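Local coordinates for protein mandalate racemase/muconate lactonizing enzyme (Unidentified, PDB 4E4U) that probably catalyses abstraction of the alpha-proton of a carboxylate substrate with the aid of a metal ion, as enolase-superfamily relatives do; its own substrate is not established, at residues M1-L6 against R60-R65; H9-P14 against D373-H378; R126-L131 against I332-M337; G169-Y174 against L388-H393; Q240-A245 against L271-A276. One frame throughout, in Å; residues are numbered along the deposited sequence.

Interaction 1: M1-L6 against R60-R65; sequences MKIVSL and RHLLNR
Lys2 places CG between its backbone N and carbonyl carbon (chi1 73°) and runs extended from there, while Asn64 holds CG beside its own N and anti to the carbonyl carbon (chi1 -68°). Beyond CG, Lys2 lies alongside Asn64, both pointing the same way. Lys2 CE passes 3.6 Å from Asn64 OD1, and Lys2 NZ ends 3.5 Å from the same oxygen. The backbones clasp on both sides of Ile3. Ile3 N donates to Arg65 O at 2.9 Å in a nearly straight bond (168°), and Asn64 N donates to Ile3 O at 2.7 Å. Arg65 O also takes a CA-H...O contact from Lys2 CA at 3.3 Å. Residues 62-65 form a type II beta turn, closed by Arg65 N to Leu62 O, with Asn64 at positive phi. This turn follows helix 47-61, so the contact ties the exit of that helix to the beginning of strand 3-12 in the N-terminal capping domain of the enolase superfamily. Ile3 CG1 meets Leu62 CD1 at 4.2 Å on the buried side, where Ile3 also touches Phe58 and Ile104, and Leu62 touches Leu97 and Cys101. Leu63 lays CD1 3.5 Å from Val4 O. A classic beta bulge follows, Val4 and Ser5 sharing Lys29 on strand 22-30. In the conformer described here, Arg65 NH2 salt-bridges Glu392 of the second subunit.

Interaction 2: H9-P14 against D373-H378; sequences HIVAVP and DVVKRH
Ala12 and His378 supply the direct hydrogen bond: Ala12 N donates to His378 O at 2.8 Å, with 162° at the hydrogen. Val11 CA adds a CA-H...O contact to the same carbonyl. A bridging water gives a proton to Ala12 O at 2.8 Å and sits 2.9 Å from His378 ND1, in the plane of the ring, so the two residues are linked a second time, now through the imidazole. Strand 3-12 is an outer strand of the three-stranded antiparallel sheet of the N-terminal domain. His9, Val11 and Val13 make backbone bonds to strand 22-30 and the residue before it, and Ala12 uses its N for the residue that follows helix 372-377. Apolar contacts flank these bonds. Val375 CG1, anti to its backbone N (chi1 169°), touches both Val11 CG2 and His9 CB at 3.8 Å, and its side chain crosses each of theirs at about a right angle. Val11 CG1 rests 3.7 Å from His378 CB. Pro14 brings CG to 3.9 Å from His378 CE1, again crossing at about a right angle. Phe342 meets the His378 ring edge-to-face and also touches Val11 and Pro14, while His9 NE2 turns to Glu7.

Interaction 3: R126-L131 against I332-M337; sequences RSYTYL and IQESIM
Ile332 opens the contact by lying against Arg126 and Tyr128. Its CG1 is anti to the backbone N (chi1 -161°), and CD1 beyond it lies over one face of the Arg126 guanidinium, 3.6 Å from Arg126 NE; Ile332 CG2 leans on Tyr128 CD2. Arg126 spends its charge on Asp203, with NE on Thr161. Gln333 then pairs through both its N and its O, the N donating to Arg126 O at 2.9 Å and the O accepting from Tyr128 N at 3.2 Å. Glu334 slides under the Tyr128 ring: Glu334 CA stands 3.8 Å from the ring centroid in a CH-pi contact, and the carboxylate continues toward the phenol, the planes of ring and carboxylate 27° apart. Tyr128 OH is hydrogen-bonded to Lys164 NZ, and Glu334 OE1 accepts from Leu310 N. Ser335 N donates to Tyr128 O at 2.7 Å, but beyond it the strands part, and a water fills in, donating to Ser335 O at 2.8 Å and accepting from Tyr130 N. Met337 N finds Thr129 OG1 at 3.0 Å, and that hydroxyl in turn gives its proton to Tyr130 O, on a lone pair in the carbonyl plane. The side chain of Met337 lies about 5 Å from a bound dithiol. These parallel strands, 43° apart in direction, are the first and last of the eight strands of the (beta/alpha)7beta barrel and close it; strand 162-165 flanks the first, strand 357-359 packs across the Ser127 and Ser335 face, and helix 145-158 meets Thr129 and Leu131.

Interaction 4: G169-Y174 against L388-H393; sequences GPYTAY and LQMGEH
Tyr171 and Met390 cross at about a right angle, with the methionine methyl at the rim of the phenol. A bend at the last torsion of Met390 (chi3 74°) turns CE toward Tyr171 CD2, 3.9 Å away and near the ring plane, and sets it 3.4 Å from Thr172 O. The next rim atom, Tyr171 CE2, comes 3.5 Å from Gln389 O, and the ring itself stacks on His209. Tyr174 also works by its edge: CE2 approaches Glu392 O at 3.2 Å near the ring plane, and a water at the same edge joins Tyr174 OH, 2.7 Å away, to that carbonyl. Thr172 faces its CG2 methyl toward His393 O. Between these side chains the backbones pair once: Gly391 N donates to Tyr171 O at 2.9 Å, on a lone pair in the carbonyl plane, and Ala173 N returns a bond to Gly391 O, also 2.9 Å. Gln84, Arg75 and Gln76 of the second subunit bind carbonyls of Thr172, Ala173 and Glu392, placing the contact at a subunit interface. The pattern is an isolated beta bridge joining the loop after barrel strand 162-165 to the C-terminal tail, beside an ST turn in which Thr172 OG1 accepts from Tyr174 N.

Interaction 5: Q240-A245 against L271-A276; sequences QEEAIA and LQAGGA
Ala245 and Ala273 lead a contact made by van der Waals packing, with no direct hydrogen bond between the segments. Ala245 CB presses on Ala273 O at 3.2 Å and faces Ala273 CB at 4.3 Å. Ala273 CB in turn lies 3.8 Å from both Glu241 CB and Glu241 O, one helical turn back, so a methyl from each side fits against the other backbone. Glycine allows the closest backbone approach: Ala245 CA and Gly275 CA are just 3.8 Å apart. Ile244, with CG1 anti to its backbone N (chi1 -168°), sets that carbon 3.6 Å from Gly275 O, a carbonyl buried here with no polar partner in the model. One water lies between Gly274 O (2.8 Å) and Ala245 O, though it has more acceptors around it than protons to give, so not every bond can hold at once. Each segment also holds a helix end. Gln240 is the N-cap of helix 241-249, its OE1 accepting from Ala243 N at 2.9 Å with the donor well above the carbonyl plane. Gly274, at positive phi, closes helix 263-272 with a Schellman motif. The carboxylate of Glu241 forms a salt bridge with Lys269 of the second subunit. The two helices are successive members of the barrel's outer layer: helix 241-249 follows strand 231-233, and helix 263-272 follows strand 255-257. Ile244 packs against Leu270, Pro235 and Val236 and reaches Ile255 and Thr257 on strand 255-257, where Ala276 also meets Thr257.

From the N terminus, interaction 1 closes the first loop by pinning the start of strand 3-12 to the turn after helix 47-61, within the capping domain. Interaction 2 begins farther along that strand and crosses interaction 1, spanning most of the chain to reach the end of helix 372-377. Interaction 3 falls entirely within that span and seals the barrel, first strand to last. Interaction 4 crosses both interactions 2 and 3, carrying the C-terminal tail back to the loop after strand 162-165. Interaction 5 is a short local closure between neighbouring outer helices, enclosed by interactions 2, 3 and 4. Interactions 1, 4 and 5 all touch the second subunit.

Interaction 1: M1-L6 against R60-R65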
# COMPACT_ATOMS: atom_id res chain seq x y z
N MET A 1 -21.08 32.56 34.71
CA MET A 1 -20.17 33.42 33.96
C MET A 1 -20.43 33.37 32.47
O MET A 1 -20.49 32.28 31.89
CB MET A 1 -18.75 32.96 34.17
CG MET A 1 -17.81 33.79 33.38
SD MET A 1 -17.81 35.34 34.22
CE MET A 1 -16.05 35.39 34.56
N LYS A 2 -20.55 34.53 31.83
CA LYS A 2 -20.77 34.54 30.38
C LYS A 2 -20.15 35.75 29.68
O LYS A 2 -19.96 36.80 30.29
CB LYS A 2 -22.26 34.46 30.06
CG LYS A 2 -23.03 35.72 30.35
CD LYS A 2 -24.53 35.51 30.14
CE LYS A 2 -25.31 36.81 30.35
NZ LYS A 2 -26.73 36.69 29.93
N ILE A 3 -19.83 35.59 28.40
CA ILE A 3 -19.29 36.68 27.60
C ILE A 3 -20.42 37.59 27.18
O ILE A 3 -21.41 37.13 26.60
CB ILE A 3 -18.60 36.15 26.33
CG1 ILE A 3 -17.48 35.18 26.68
CG2 ILE A 3 -18.07 37.31 25.49
CD1 ILE A 3 -16.37 35.79 27.52
N VAL A 4 -20.29 38.88 27.45
CA VAL A 4 -21.38 39.81 27.13
C VAL A 4 -21.01 40.87 26.10
O VAL A 4 -21.90 41.53 25.56
CB VAL A 4 -21.95 40.50 28.40
CG1 VAL A 4 -22.54 39.47 29.35
CG2 VAL A 4 -20.88 41.33 29.10
N SER A 5 -19.73 41.03 25.80
CA SER A 5 -19.33 42.06 24.85
C SER A 5 -17.99 41.79 24.17
O SER A 5 -17.14 41.07 24.70
CB SER A 5 -19.30 43.44 25.51
OG SER A 5 -18.28 43.51 26.48
N LEU A 6 -17.83 42.41 23.01
CA LEU A 6 -16.64 42.31 22.18
C LEU A 6 -16.23 43.69 21.70
O LEU A 6 -17.08 44.51 21.35
CB LEU A 6 -16.95 41.45 20.95
CG LEU A 6 -16.04 41.69 19.74
CD1 LEU A 6 -14.71 41.01 19.96
CD2 LEU A 6 -16.69 41.23 18.44
N ARG A 60 -23.26 35.24 16.63
CA ARG A 60 -23.90 33.95 16.40
C ARG A 60 -23.40 32.87 17.34
O ARG A 60 -24.18 32.01 17.75
CB ARG A 60 -23.70 33.48 14.95
CG ARG A 60 -24.37 34.36 13.93
CD ARG A 60 -24.11 33.87 12.52
NE ARG A 60 -24.45 34.94 11.60
CZ ARG A 60 -25.69 35.24 11.23
NH1 ARG A 60 -26.71 34.51 11.66
NH2 ARG A 60 -25.90 36.26 10.41
N HIS A 61 -22.11 32.89 17.67
CA HIS A 61 -21.48 31.71 18.25
C HIS A 61 -20.86 31.89 19.63
O HIS A 61 -20.43 30.91 20.22
CB HIS A 61 -20.43 31.13 17.28
CG HIS A 61 -20.97 30.85 15.91
ND1 HIS A 61 -22.00 29.97 15.67
CD2 HIS A 61 -20.60 31.34 14.69
CE1 HIS A 61 -22.26 29.93 14.38
NE2 HIS A 61 -21.42 30.74 13.76
N LEU A 62 -20.80 33.12 20.15
CA LEU A 62 -20.14 33.33 21.45
C LEU A 62 -20.91 34.24 22.42
O LEU A 62 -20.87 34.02 23.63
CB LEU A 62 -18.71 33.85 21.28
CG LEU A 62 -17.87 33.96 22.56
CD1 LEU A 62 -17.84 32.64 23.34
CD2 LEU A 62 -16.46 34.43 22.23
N LEU A 63 -21.58 35.26 21.89
CA LEU A 63 -22.34 36.17 22.75
C LEU A 63 -23.25 35.40 23.71
O LEU A 63 -24.00 34.51 23.29
CB LEU A 63 -23.15 37.15 21.90
CG LEU A 63 -24.08 38.09 22.68
CD1 LEU A 63 -23.30 39.02 23.61
CD2 LEU A 63 -24.97 38.89 21.73
N ASN A 64 -23.13 35.74 24.99
CA ASN A 64 -23.91 35.15 26.08
C ASN A 64 -23.58 33.70 26.44
O ASN A 64 -24.34 33.05 27.16
CB ASN A 64 -25.42 35.35 25.86
CG ASN A 64 -25.82 36.79 25.99
OD1 ASN A 64 -25.30 37.51 26.85
ND2 ASN A 64 -26.72 37.24 25.13
N ARG A 65 -22.43 33.22 25.97
CA ARG A 65 -21.97 31.87 26.28
C ARG A 65 -20.88 31.88 27.35
O ARG A 65 -20.18 32.88 27.55
CB ARG A 65 -21.45 31.18 25.01
CG ARG A 65 -22.48 31.02 23.91
CD ARG A 65 -23.60 30.07 24.29
NE ARG A 65 -24.62 30.04 23.25
CZ ARG A 65 -25.75 29.34 23.32
NH1 ARG A 65 -26.01 28.60 24.38
NH2 ARG A 65 -26.62 29.39 22.32

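Interaction 2: H9-P14 against D373-H378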
# COMPACT_ATOMS: atom_id res chain seq x y z
N HIS A 9 -10.03 45.64 17.65
CA HIS A 9 -9.04 46.69 17.43
C HIS A 9 -8.04 46.22 16.39
O HIS A 9 -7.26 45.30 16.65
CB HIS A 9 -8.32 47.03 18.74
CG HIS A 9 -9.24 47.53 19.81
ND1 HIS A 9 -9.66 48.84 19.87
CD2 HIS A 9 -9.82 46.90 20.85
CE1 HIS A 9 -10.47 48.99 20.90
NE2 HIS A 9 -10.59 47.83 21.51
N ILE A 10 -8.10 46.82 15.21
CA ILE A 10 -7.18 46.47 14.13
C ILE A 10 -6.11 47.56 14.05
O ILE A 10 -6.36 48.67 13.57
CB ILE A 10 -7.91 46.27 12.78
CG1 ILE A 10 -8.94 45.14 12.93
CG2 ILE A 10 -6.91 45.95 11.68
CD1 ILE A 10 -9.73 44.83 11.67
N VAL A 11 -4.93 47.23 14.57
CA VAL A 11 -3.87 48.19 14.77
C VAL A 11 -2.93 48.25 13.57
O VAL A 11 -2.49 47.21 13.07
CB VAL A 11 -3.05 47.79 16.02
CG1 VAL A 11 -1.87 48.71 16.22
CG2 VAL A 11 -3.95 47.80 17.25
N ALA A 12 -2.64 49.46 13.10
CA ALA A 12 -1.68 49.65 12.02
C ALA A 12 -0.27 49.54 12.57
O ALA A 12 0.11 50.28 13.48
CB ALA A 12 -1.88 51.02 11.38
N VAL A 13 0.52 48.62 12.02
CA VAL A 13 1.91 48.46 12.43
C VAL A 13 2.75 49.54 11.75
O VAL A 13 2.70 49.68 10.53
CB VAL A 13 2.43 47.06 12.07
CG1 VAL A 13 3.88 46.91 12.49
CG2 VAL A 13 1.57 45.97 12.70
N PRO A 14 3.51 50.33 12.52
CA PRO A 14 4.28 51.42 11.89
C PRO A 14 5.33 50.89 10.92
O PRO A 14 5.80 49.76 11.09
CB PRO A 14 4.97 52.09 13.08
CG PRO A 14 4.16 51.70 14.28
CD PRO A 14 3.67 50.32 13.99
N ASP A 373 -4.07 53.08 25.17
CA ASP A 373 -3.71 54.40 24.69
C ASP A 373 -2.85 54.29 23.42
O ASP A 373 -3.03 55.03 22.46
CB ASP A 373 -3.00 55.19 25.78
CG ASP A 373 -3.91 55.49 26.96
OD1 ASP A 373 -5.10 55.81 26.74
OD2 ASP A 373 -3.44 55.42 28.11
N VAL A 374 -1.93 53.32 23.41
CA VAL A 374 -1.11 53.07 22.23
C VAL A 374 -1.96 52.53 21.09
O VAL A 374 -1.84 52.98 19.95
CB VAL A 374 0.06 52.11 22.55
CG1 VAL A 374 0.83 51.75 21.28
CG2 VAL A 374 0.99 52.74 23.59
N VAL A 375 -2.83 51.57 21.40
CA VAL A 375 -3.75 51.02 20.41
C VAL A 375 -4.56 52.12 19.74
O VAL A 375 -4.65 52.16 18.51
CB VAL A 375 -4.69 49.97 21.04
CG1 VAL A 375 -5.81 49.59 20.08
CG2 VAL A 375 -3.91 48.73 21.45
N LYS A 376 -5.14 53.02 20.53
CA LYS A 376 -5.96 54.09 19.98
C LYS A 376 -5.18 55.00 19.02
O LYS A 376 -5.72 55.45 18.01
CB LYS A 376 -6.61 54.92 21.09
CG LYS A 376 -7.64 54.16 21.91
CD LYS A 376 -8.16 55.00 23.07
CE LYS A 376 -8.80 54.12 24.14
NZ LYS A 376 -9.72 54.89 25.02
N ARG A 377 -3.91 55.25 19.34
CA ARG A 377 -3.08 56.11 18.51
C ARG A 377 -2.67 55.45 17.19
O ARG A 377 -2.24 56.13 16.26
CB ARG A 377 -1.83 56.57 19.27
CG ARG A 377 -2.10 57.43 20.49
CD ARG A 377 -0.86 58.23 20.90
NE ARG A 377 0.30 57.38 21.12
CZ ARG A 377 0.57 56.77 22.27
NH1 ARG A 377 -0.26 56.89 23.30
NH2 ARG A 377 1.65 56.01 22.40
N HIS A 378 -2.82 54.13 17.11
CA HIS A 378 -2.40 53.40 15.91
C HIS A 378 -3.58 52.72 15.21
O HIS A 378 -3.40 51.75 14.47
CB HIS A 378 -1.28 52.41 16.24
CG HIS A 378 -0.03 53.09 16.71
ND1 HIS A 378 1.00 53.43 15.85
CD2 HIS A 378 0.35 53.52 17.94
CE1 HIS A 378 1.96 54.03 16.54
NE2 HIS A 378 1.59 54.10 17.80
O HOH W 1 0.83 52.90 12.98

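Interaction 3: R126-L131 against I332-M337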
# COMPACT_ATOMS: atom_id res chain seq x y z
N ARG A 126 13.36 27.94 23.77
CA ARG A 126 14.28 28.21 22.68
C ARG A 126 13.56 29.00 21.60
O ARG A 126 12.42 28.69 21.24
CB ARG A 126 14.82 26.89 22.11
CG ARG A 126 15.91 27.06 21.07
CD ARG A 126 16.24 25.75 20.40
NE ARG A 126 17.27 25.92 19.38
CZ ARG A 126 17.61 24.99 18.49
NH1 ARG A 126 17.00 23.81 18.48
NH2 ARG A 126 18.56 25.25 17.60
N SER A 127 14.22 30.03 21.07
CA SER A 127 13.60 30.85 20.05
C SER A 127 14.50 31.08 18.85
O SER A 127 15.70 30.81 18.89
CB SER A 127 13.15 32.19 20.64
OG SER A 127 14.26 33.02 20.88
N TYR A 128 13.92 31.58 17.76
CA TYR A 128 14.69 31.97 16.60
C TYR A 128 14.11 33.25 16.04
O TYR A 128 12.99 33.62 16.40
CB TYR A 128 14.68 30.89 15.53
CG TYR A 128 13.39 30.73 14.75
CD1 TYR A 128 13.16 31.46 13.59
CD2 TYR A 128 12.45 29.78 15.13
CE1 TYR A 128 12.00 31.27 12.83
CE2 TYR A 128 11.29 29.59 14.38
CZ TYR A 128 11.07 30.33 13.23
OH TYR A 128 9.93 30.14 12.48
N THR A 129 14.86 33.90 15.16
CA THR A 129 14.30 35.02 14.42
C THR A 129 14.69 34.95 12.95
O THR A 129 15.72 34.36 12.59
CB THR A 129 14.73 36.38 15.01
OG1 THR A 129 14.09 37.45 14.30
CG2 THR A 129 16.25 36.56 14.95
N TYR A 130 13.85 35.52 12.09
CA TYR A 130 14.27 35.87 10.75
C TYR A 130 15.43 36.84 10.84
O TYR A 130 15.53 37.64 11.78
CB TYR A 130 13.14 36.57 10.00
CG TYR A 130 12.41 35.74 8.97
CD1 TYR A 130 13.07 35.23 7.86
CD2 TYR A 130 11.06 35.48 9.10
CE1 TYR A 130 12.40 34.47 6.91
CE2 TYR A 130 10.38 34.73 8.16
CZ TYR A 130 11.06 34.22 7.07
OH TYR A 130 10.39 33.47 6.13
N LEU A 131 16.30 36.79 9.84
CA LEU A 131 17.34 37.79 9.69
C LEU A 131 16.73 39.05 9.08
O LEU A 131 16.02 38.98 8.07
CB LEU A 131 18.46 37.26 8.81
CG LEU A 131 19.14 35.99 9.33
CD1 LEU A 131 20.21 35.49 8.35
CD2 LEU A 131 19.75 36.24 10.70
N ILE A 332 11.02 24.80 19.01
CA ILE A 332 11.50 26.18 19.03
C ILE A 332 10.32 27.10 18.73
O ILE A 332 9.35 26.69 18.09
CB ILE A 332 12.63 26.35 17.97
CG1 ILE A 332 13.48 27.60 18.23
CG2 ILE A 332 12.06 26.30 16.54
CD1 ILE A 332 14.76 27.59 17.41
N GLN A 333 10.41 28.35 19.19
CA GLN A 333 9.35 29.33 19.00
C GLN A 333 9.84 30.48 18.15
O GLN A 333 10.85 31.10 18.46
CB GLN A 333 8.85 29.85 20.35
CG GLN A 333 7.92 31.06 20.26
CD GLN A 333 6.58 30.74 19.61
OE1 GLN A 333 5.87 29.83 20.04
NE2 GLN A 333 6.22 31.50 18.58
N GLU A 334 9.11 30.78 17.09
CA GLU A 334 9.46 31.91 16.25
C GLU A 334 9.31 33.20 17.04
O GLU A 334 8.28 33.43 17.70
CB GLU A 334 8.58 31.97 15.00
CG GLU A 334 8.99 33.08 14.04
CD GLU A 334 8.47 32.88 12.63
OE1 GLU A 334 7.47 32.14 12.47
OE2 GLU A 334 9.07 33.44 11.68
N SER A 335 10.34 34.02 16.99
CA SER A 335 10.31 35.34 17.61
C SER A 335 10.55 36.40 16.56
O SER A 335 11.26 36.17 15.58
CB SER A 335 11.37 35.43 18.70
OG SER A 335 11.09 34.48 19.70
N ILE A 336 9.94 37.56 16.75
CA ILE A 336 10.17 38.67 15.85
C ILE A 336 11.26 39.51 16.49
O ILE A 336 11.01 40.30 17.41
CB ILE A 336 8.88 39.46 15.57
CG1 ILE A 336 7.87 38.52 14.88
CG2 ILE A 336 9.18 40.66 14.69
CD1 ILE A 336 6.51 39.12 14.61
N MET A 337 12.49 39.28 16.03
CA MET A 337 13.68 39.81 16.68
C MET A 337 13.64 39.45 18.16
O MET A 337 13.43 38.28 18.49
CB MET A 337 13.87 41.30 16.39
CG MET A 337 14.08 41.52 14.90
SD MET A 337 14.50 43.17 14.39
CE MET A 337 12.98 43.98 14.78
O HOH W 2 11.12 36.38 12.82

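Interaction 4: G169-Y174 against L388-H393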
# COMPACT_ATOMS: atom_id res chain seq x y z
N GLY A 169 13.53 33.80 -3.75
CA GLY A 169 12.83 34.64 -4.72
C GLY A 169 11.34 34.75 -4.45
O GLY A 169 10.83 34.23 -3.46
N PRO A 170 10.61 35.43 -5.35
CA PRO A 170 9.20 35.71 -5.10
C PRO A 170 8.33 34.46 -5.01
O PRO A 170 8.56 33.45 -5.69
CB PRO A 170 8.78 36.50 -6.35
CG PRO A 170 10.05 37.12 -6.84
CD PRO A 170 11.10 36.07 -6.58
N TYR A 171 7.34 34.53 -4.13
CA TYR A 171 6.24 33.58 -4.12
C TYR A 171 5.05 34.30 -4.74
O TYR A 171 4.73 35.42 -4.36
CB TYR A 171 5.94 33.09 -2.70
CG TYR A 171 5.96 34.16 -1.63
CD1 TYR A 171 7.15 34.52 -1.01
CD2 TYR A 171 4.79 34.76 -1.19
CE1 TYR A 171 7.18 35.47 -0.01
CE2 TYR A 171 4.81 35.71 -0.19
CZ TYR A 171 6.01 36.06 0.40
OH TYR A 171 6.05 37.01 1.40
N THR A 172 4.40 33.66 -5.71
CA THR A 172 3.41 34.35 -6.52
C THR A 172 2.10 33.59 -6.54
O THR A 172 2.03 32.45 -6.08
CB THR A 172 3.86 34.54 -7.98
OG1 THR A 172 3.58 33.34 -8.73
CG2 THR A 172 5.35 34.88 -8.07
N ALA A 173 1.08 34.21 -7.12
CA ALA A 173 -0.22 33.59 -7.28
C ALA A 173 -0.17 32.33 -8.14
O ALA A 173 -1.11 31.55 -8.12
CB ALA A 173 -1.22 34.59 -7.88
N TYR A 174 0.92 32.14 -8.89
CA TYR A 174 1.04 31.00 -9.79
C TYR A 174 2.03 29.96 -9.30
O TYR A 174 2.28 28.96 -9.97
CB TYR A 174 1.42 31.48 -11.20
CG TYR A 174 0.42 32.49 -11.71
CD1 TYR A 174 -0.78 32.08 -12.27
CD2 TYR A 174 0.65 33.85 -11.58
CE1 TYR A 174 -1.72 33.00 -12.70
CE2 TYR A 174 -0.28 34.79 -12.01
CZ TYR A 174 -1.46 34.36 -12.58
OH TYR A 174 -2.40 35.27 -13.01
N LEU A 388 -0.21 40.25 4.51
CA LEU A 388 0.84 39.72 3.64
C LEU A 388 0.18 39.55 2.28
O LEU A 388 -1.04 39.42 2.21
CB LEU A 388 1.32 38.35 4.12
CG LEU A 388 2.25 38.28 5.33
CD1 LEU A 388 2.46 36.84 5.75
CD2 LEU A 388 3.59 38.94 5.01
N GLN A 389 0.97 39.55 1.21
CA GLN A 389 0.44 39.31 -0.14
C GLN A 389 1.38 38.43 -0.95
O GLN A 389 2.58 38.34 -0.64
CB GLN A 389 0.22 40.64 -0.88
CG GLN A 389 -0.81 41.52 -0.21
CD GLN A 389 -1.17 42.80 -0.95
OE1 GLN A 389 -2.01 43.56 -0.49
NE2 GLN A 389 -0.53 43.04 -2.10
N MET A 390 0.84 37.78 -1.98
CA MET A 390 1.67 37.05 -2.93
C MET A 390 1.87 37.88 -4.19
O MET A 390 1.05 38.73 -4.51
CB MET A 390 1.06 35.69 -3.27
CG MET A 390 0.72 34.88 -2.03
SD MET A 390 0.35 33.16 -2.31
CE MET A 390 1.98 32.50 -2.65
N GLY A 391 2.97 37.63 -4.89
CA GLY A 391 3.25 38.33 -6.14
C GLY A 391 2.13 38.14 -7.14
O GLY A 391 1.53 37.07 -7.23
N GLU A 392 1.84 39.19 -7.90
CA GLU A 392 0.73 39.13 -8.84
C GLU A 392 1.07 38.36 -10.13
O GLU A 392 0.19 37.71 -10.71
CB GLU A 392 0.26 40.54 -9.18
CG GLU A 392 -0.98 40.54 -10.04
CD GLU A 392 -1.52 41.92 -10.29
OE1 GLU A 392 -0.80 42.91 -10.01
OE2 GLU A 392 -2.68 42.01 -10.77
N HIS A 393 2.32 38.42 -10.57
CA HIS A 393 2.69 37.83 -11.85
C HIS A 393 3.58 36.61 -11.68
O HIS A 393 4.29 36.50 -10.68
CB HIS A 393 3.41 38.86 -12.72
CG HIS A 393 2.66 40.15 -12.87
ND1 HIS A 393 1.56 40.27 -13.69
CD2 HIS A 393 2.85 41.36 -12.31
CE1 HIS A 393 1.10 41.51 -13.62
NE2 HIS A 393 1.87 42.19 -12.79
O HOH W 3 4.04 39.79 1.72
O HOH W 4 -1.38 37.81 -13.20

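Interaction 5: Q240-A245 against L271-A276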
# COMPACT_ATOMS: atom_id res chain seq x y z
N GLN A 240 -1.81 20.19 -0.50
CA GLN A 240 -1.56 18.98 -1.26
C GLN A 240 -0.51 18.18 -0.49
O GLN A 240 0.69 18.43 -0.59
CB GLN A 240 -1.10 19.33 -2.68
CG GLN A 240 -1.66 18.43 -3.78
CD GLN A 240 -1.10 17.02 -3.75
OE1 GLN A 240 -0.55 16.58 -2.74
NE2 GLN A 240 -1.23 16.31 -4.86
N GLU A 241 -0.98 17.22 0.31
CA GLU A 241 -0.12 16.55 1.27
C GLU A 241 0.82 15.54 0.62
O GLU A 241 1.93 15.32 1.09
CB GLU A 241 -0.95 15.88 2.38
CG GLU A 241 -1.82 16.86 3.18
CD GLU A 241 -3.06 17.33 2.43
OE1 GLU A 241 -3.55 16.59 1.54
OE2 GLU A 241 -3.55 18.43 2.74
N GLU A 242 0.39 14.94 -0.48
CA GLU A 242 1.24 13.99 -1.18
C GLU A 242 2.44 14.69 -1.81
O GLU A 242 3.55 14.16 -1.82
CB GLU A 242 0.42 13.22 -2.22
CG GLU A 242 -0.58 12.23 -1.58
CD GLU A 242 -1.68 12.88 -0.73
OE1 GLU A 242 -2.14 14.00 -1.08
OE2 GLU A 242 -2.08 12.30 0.31
N ALA A 243 2.23 15.91 -2.30
CA ALA A 243 3.29 16.67 -2.94
C ALA A 243 4.37 17.07 -1.95
O ALA A 243 5.55 16.93 -2.22
CB ALA A 243 2.72 17.89 -3.64
N ILE A 244 3.97 17.56 -0.78
CA ILE A 244 4.97 17.92 0.22
C ILE A 244 5.67 16.67 0.77
O ILE A 244 6.88 16.69 1.01
CB ILE A 244 4.38 18.85 1.31
CG1 ILE A 244 5.49 19.46 2.16
CG2 ILE A 244 3.36 18.12 2.19
CD1 ILE A 244 5.01 20.58 3.04
N ALA A 245 4.93 15.57 0.89
CA ALA A 245 5.55 14.31 1.32
C ALA A 245 6.59 13.80 0.32
O ALA A 245 7.57 13.16 0.71
CB ALA A 245 4.50 13.25 1.58
N LEU A 271 0.23 14.70 8.45
CA LEU A 271 1.03 13.69 9.15
C LEU A 271 0.82 12.29 8.59
O LEU A 271 1.78 11.52 8.48
CB LEU A 271 0.70 13.71 10.65
CG LEU A 271 1.19 14.96 11.38
CD1 LEU A 271 0.45 15.09 12.71
CD2 LEU A 271 2.70 14.89 11.59
N GLN A 272 -0.41 11.96 8.21
CA GLN A 272 -0.71 10.65 7.62
C GLN A 272 0.10 10.43 6.35
O GLN A 272 0.50 9.31 6.06
CB GLN A 272 -2.19 10.54 7.29
CG GLN A 272 -3.10 10.42 8.49
CD GLN A 272 -2.95 9.11 9.21
OE1 GLN A 272 -2.16 9.00 10.15
NE2 GLN A 272 -3.70 8.10 8.77
N ALA A 273 0.32 11.51 5.60
CA ALA A 273 1.07 11.43 4.34
C ALA A 273 2.58 11.38 4.55
O ALA A 273 3.32 11.14 3.60
CB ALA A 273 0.70 12.62 3.44
N GLY A 274 3.05 11.67 5.77
CA GLY A 274 4.48 11.83 6.02
C GLY A 274 4.98 13.16 5.47
O GLY A 274 6.13 13.28 5.05
N GLY A 275 4.11 14.16 5.46
CA GLY A 275 4.41 15.42 4.81
C GLY A 275 5.37 16.35 5.53
O GLY A 275 5.99 17.20 4.88
N ALA A 276 5.48 16.23 6.85
CA ALA A 276 6.37 17.10 7.62
C ALA A 276 6.64 16.48 8.98
O ALA A 276 5.82 15.72 9.49
CB ALA A 276 5.75 18.48 7.79
O HOH W 5 7.47 11.42 3.42